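Local coordinates for protein glutaredoxin-2 (Vaccinia virus, PDB 2G2Q) that acts as a thiol-disulfide transfer protein in the cytoplasmic disulfide-forming pathway that poxviruses need for virion morphogenesis and replication, at residues F74-P78 with Q79-M83; I106-S109 with E110-A114. All blocks are in the same frame, centred on the assembly; numbering follows the deposited sequence.

After strands 3-9 and 30-36 and helices 14-24 and 58-65, the chain forms the hairpin of contact 1, where strand 71-77 turns back through P78-K81 into strand 82-85; that turn is closed before contact 2 begins. The chain then enters helix 104-113, whose last two turns make contact 2. The two are therefore in series, neither nested nor crossed, with centres about 15 Å apart. They nevertheless touch through one side chain: K75 NZ, on the hairpin, lies 2.7 Å from I111 O and 2.9 Å from A114 O, probable hydrogen bonds to the C-terminal end of the helix. Sheet and helix of the thioredoxin fold are thus tied together at this point.

Contact 1 (F74-P78 with Q79-M83); sequences FKYNP and QTKQM. With SO4 (sulfate ion), chain D.
N77 and Q82 face each other as an antiparallel hydrogen-bonded pair; the segments 74-78 and 79-83 run 160° apart and are joined by the four-residue turn P78-K81. N77 N bonds to Q82 O at 2.9 Å and almost straight, whereas the return bond from Q82 N to N77 O is weak. K81 N takes that same carbonyl, 2.6 Å from N77 O, so K81 and Q82 both oppose N77: a G1 beta bulge, with K81 in the left-handed helical region. Next along, Y76 and M83 form a non-hydrogen-bonded pair.

With CG anti to the backbone N (chi1 -175°), N77 OD1 turns toward the following residues and accepts two backbone N-H groups: T80 N at 2.8 Å, from above the carbonyl plane, and Q79 N, within that plane, the latter bond closing an Asx turn. T80 OG1 in turn receives Q82 NE2 at 3.0 Å, the hydroxyl lying close to the plane of the glutamine amide. On the other face, selenomethionine M83 lies roughly perpendicular to Y76; M83 SE sits 4.9 Å from the Y76 ring centroid in an oblique Met-aromatic contact. The Y76 side chain lies alongside that of K81, Y76 OH 3.7 Å from K81 CG.

K75 extends from the N77 face to a sulfate, probably from the crystallisation liquor, with K75 NZ 3.0 Å from sulfate O2; Y30 OH, N3 ND2 and Y116 OH also bond this ion. K75 NZ bonds to I111 O and A114 O at the end of helix 104-113 as well. The hairpin lies between strand 3-9, paired with F74 and Y76, and strand 116-117, paired with M83.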
# COMPACT_ATOMS: atom_id res chain seq x y z
N PHE A 74 0.88 -4.14 -5.34
CA PHE A 74 0.68 -4.79 -6.62
C PHE A 74 1.51 -6.07 -6.66
O PHE A 74 2.51 -6.23 -5.94
CB PHE A 74 1.12 -3.89 -7.77
CG PHE A 74 0.33 -2.63 -7.89
CD1 PHE A 74 0.66 -1.50 -7.14
CD2 PHE A 74 -0.76 -2.57 -8.73
CE1 PHE A 74 -0.08 -0.34 -7.23
CE2 PHE A 74 -1.49 -1.41 -8.84
CZ PHE A 74 -1.16 -0.29 -8.08
N LYS A 75 1.07 -6.98 -7.51
CA LYS A 75 1.71 -8.27 -7.65
C LYS A 75 2.10 -8.35 -9.12
O LYS A 75 1.24 -8.31 -10.00
CB LYS A 75 0.75 -9.38 -7.21
CG LYS A 75 1.33 -10.78 -7.27
CD LYS A 75 0.42 -11.84 -6.64
CE LYS A 75 -0.81 -12.15 -7.49
NZ LYS A 75 -1.71 -13.13 -6.80
N TYR A 76 3.40 -8.40 -9.38
CA TYR A 76 3.91 -8.49 -10.75
C TYR A 76 4.51 -9.87 -11.03
O TYR A 76 5.34 -10.38 -10.25
CB TYR A 76 4.96 -7.40 -11.03
CG TYR A 76 5.45 -7.43 -12.47
CD1 TYR A 76 4.56 -7.23 -13.52
CD2 TYR A 76 6.79 -7.68 -12.77
CE1 TYR A 76 4.98 -7.24 -14.84
CE2 TYR A 76 7.23 -7.70 -14.10
CZ TYR A 76 6.31 -7.49 -15.13
OH TYR A 76 6.71 -7.52 -16.47
N ASN A 77 4.12 -10.46 -12.15
CA ASN A 77 4.71 -11.72 -12.60
C ASN A 77 5.68 -11.50 -13.74
O ASN A 77 5.26 -11.33 -14.88
CB ASN A 77 3.62 -12.75 -12.99
CG ASN A 77 4.20 -14.12 -13.34
OD1 ASN A 77 5.18 -14.24 -14.09
ND2 ASN A 77 3.60 -15.15 -12.79
N PRO A 78 6.99 -11.58 -13.45
CA PRO A 78 8.06 -11.22 -14.41
C PRO A 78 8.16 -12.18 -15.61
O PRO A 78 8.72 -11.82 -16.67
CB PRO A 78 9.33 -11.33 -13.56
CG PRO A 78 8.88 -11.40 -12.14
CD PRO A 78 7.54 -12.08 -12.17
N GLN A 79 7.64 -13.38 -15.45
CA GLN A 79 7.69 -14.37 -16.51
C GLN A 79 6.51 -14.20 -17.47
O GLN A 79 6.69 -14.19 -18.69
CB GLN A 79 7.71 -15.77 -15.90
CG GLN A 79 8.97 -16.06 -15.10
CD GLN A 79 10.03 -16.76 -15.94
OE1 GLN A 79 10.37 -16.33 -17.04
NE2 GLN A 79 10.54 -17.88 -15.42
N THR A 80 5.29 -14.09 -16.93
CA THR A 80 4.12 -13.81 -17.77
C THR A 80 3.98 -12.34 -18.15
O THR A 80 3.29 -12.01 -19.10
CB THR A 80 2.79 -14.23 -17.13
OG1 THR A 80 2.44 -13.31 -16.09
CG2 THR A 80 2.83 -15.66 -16.59
N LYS A 81 4.63 -11.45 -17.40
CA LYS A 81 4.55 -10.01 -17.63
C LYS A 81 3.14 -9.48 -17.35
O LYS A 81 2.66 -8.55 -18.00
CB LYS A 81 5.03 -9.65 -19.04
CG LYS A 81 6.51 -9.92 -19.27
CD LYS A 81 6.94 -9.69 -20.72
CE LYS A 81 8.45 -9.59 -20.83
NZ LYS A 81 8.97 -9.88 -22.20
N GLN A 82 2.50 -10.07 -16.34
CA GLN A 82 1.15 -9.72 -15.96
C GLN A 82 1.19 -9.08 -14.62
O GLN A 82 2.12 -9.29 -13.84
CB GLN A 82 0.27 -10.95 -15.89
CG GLN A 82 -0.16 -11.45 -17.23
CD GLN A 82 -1.01 -12.68 -17.12
OE1 GLN A 82 -2.14 -12.69 -17.59
NE2 GLN A 82 -0.48 -13.74 -16.50
N MSE A 83 0.14 -8.32 -14.34
CA MSE A 83 0.06 -7.50 -13.16
C MSE A 83 -1.24 -7.79 -12.42
O MSE A 83 -2.25 -8.16 -13.03
CB MSE A 83 0.13 -6.04 -13.59
CG MSE A 83 0.40 -5.09 -12.51
SE MSE A 83 2.14 -5.19 -11.71
CE MSE A 83 3.19 -4.35 -13.20
S SO4 D . 1.02 -15.78 -6.96
O1 SO4 D . 0.56 -15.20 -8.21
O2 SO4 D . 0.44 -15.05 -5.83
O3 SO4 D . 0.59 -17.18 -6.92
O4 SO4 D . 2.48 -15.71 -6.90

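Contact 2 (I106-S109 with E110-A114); sequences ILKS and EIEKA
I106 and E110 run abreast one helical turn apart, I106 CG2 against E110 CD at 3.7 Å. E110 CG comes within 3.1 Å of I106 O, the carbonyl that also accepts E110 N at 2.9 Å. One residue on, L107 and I111 meet through apolar branches: chi1 near 180° (-178°) brings L107 CG within 3.9 Å of I111 CD1. K108 and E112 approach through carbons and carboxylate, K108 CE being 3.5 Å from E112 OE1; K108 NZ and E112 OE1, at 4.5 Å, are too far apart for a salt bridge. E29 makes a long, weak ion pair with K108 and brings a like charge close to E112 OE1.

Bonds from I111 N, E112 N and K113 N to L107 O, K108 O and S109 O continue the i to i+4 backbone bonding of the helix. Further out, S109 OG bonds back to E105 O, E110 OE2 makes a weak bond to S91 OG, L107 packs on I88 and S91, and I111 packs on Y30 of strand 30-36. Successive i to i+4 bonds and this one-sided burial are those of an amphipathic alpha-helix packed on the sheet of a thioredoxin fold.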
# COMPACT_ATOMS: atom_id res chain seq x y z
N ILE A 106 -4.73 -12.62 6.64
CA ILE A 106 -5.67 -12.06 5.67
C ILE A 106 -4.92 -11.42 4.51
O ILE A 106 -5.32 -11.53 3.35
CB ILE A 106 -6.67 -11.05 6.32
CG1 ILE A 106 -7.52 -11.76 7.39
CG2 ILE A 106 -7.57 -10.41 5.26
CD1 ILE A 106 -8.33 -10.79 8.27
N LEU A 107 -3.80 -10.76 4.83
CA LEU A 107 -2.98 -10.14 3.81
C LEU A 107 -2.40 -11.20 2.86
O LEU A 107 -2.44 -11.03 1.64
CB LEU A 107 -1.87 -9.28 4.43
CG LEU A 107 -0.98 -8.54 3.44
CD1 LEU A 107 -1.77 -7.57 2.53
CD2 LEU A 107 0.12 -7.80 4.16
N LYS A 108 -1.90 -12.30 3.42
CA LYS A 108 -1.41 -13.41 2.61
C LYS A 108 -2.48 -13.90 1.63
O LYS A 108 -2.22 -13.99 0.42
CB LYS A 108 -0.88 -14.56 3.47
CG LYS A 108 -0.12 -15.59 2.64
CD LYS A 108 0.44 -16.78 3.44
CE LYS A 108 1.38 -17.62 2.53
NZ LYS A 108 2.17 -18.68 3.24
N SER A 109 -3.67 -14.20 2.15
CA SER A 109 -4.81 -14.62 1.32
C SER A 109 -5.09 -13.64 0.19
O SER A 109 -5.22 -14.05 -0.96
CB SER A 109 -6.10 -14.75 2.14
OG SER A 109 -5.95 -15.62 3.25
N GLU A 110 -5.19 -12.35 0.53
CA GLU A 110 -5.55 -11.32 -0.45
C GLU A 110 -4.50 -11.21 -1.55
O GLU A 110 -4.84 -11.01 -2.73
CB GLU A 110 -5.76 -9.97 0.24
CG GLU A 110 -6.93 -9.97 1.26
CD GLU A 110 -7.05 -8.67 2.06
OE1 GLU A 110 -8.18 -8.18 2.25
OE2 GLU A 110 -6.01 -8.13 2.51
N ILE A 111 -3.23 -11.34 -1.17
CA ILE A 111 -2.12 -11.30 -2.12
C ILE A 111 -2.17 -12.54 -3.02
O ILE A 111 -1.90 -12.47 -4.22
CB ILE A 111 -0.75 -11.25 -1.40
CG1 ILE A 111 -0.52 -9.88 -0.78
CG2 ILE A 111 0.40 -11.61 -2.37
CD1 ILE A 111 0.64 -9.90 0.21
N GLU A 112 -2.53 -13.67 -2.44
CA GLU A 112 -2.51 -14.90 -3.18
C GLU A 112 -3.65 -15.04 -4.18
O GLU A 112 -3.48 -15.66 -5.21
CB GLU A 112 -2.38 -16.11 -2.25
CG GLU A 112 -0.94 -16.23 -1.71
CD GLU A 112 -0.75 -17.39 -0.76
OE1 GLU A 112 0.34 -18.00 -0.80
OE2 GLU A 112 -1.69 -17.71 0.01
N LYS A 113 -4.79 -14.43 -3.87
CA LYS A 113 -6.01 -14.51 -4.69
C LYS A 113 -6.08 -13.42 -5.77
O LYS A 113 -6.92 -13.48 -6.65
CB LYS A 113 -7.25 -14.38 -3.82
CG LYS A 113 -7.53 -15.53 -2.86
CD LYS A 113 -8.42 -15.05 -1.71
CE LYS A 113 -9.56 -16.02 -1.40
NZ LYS A 113 -9.24 -17.15 -0.46
N ALA A 114 -5.22 -12.42 -5.68
CA ALA A 114 -5.23 -11.31 -6.61
C ALA A 114 -5.03 -11.81 -8.06
O ALA A 114 -4.06 -12.49 -8.35
CB ALA A 114 -4.15 -10.31 -6.23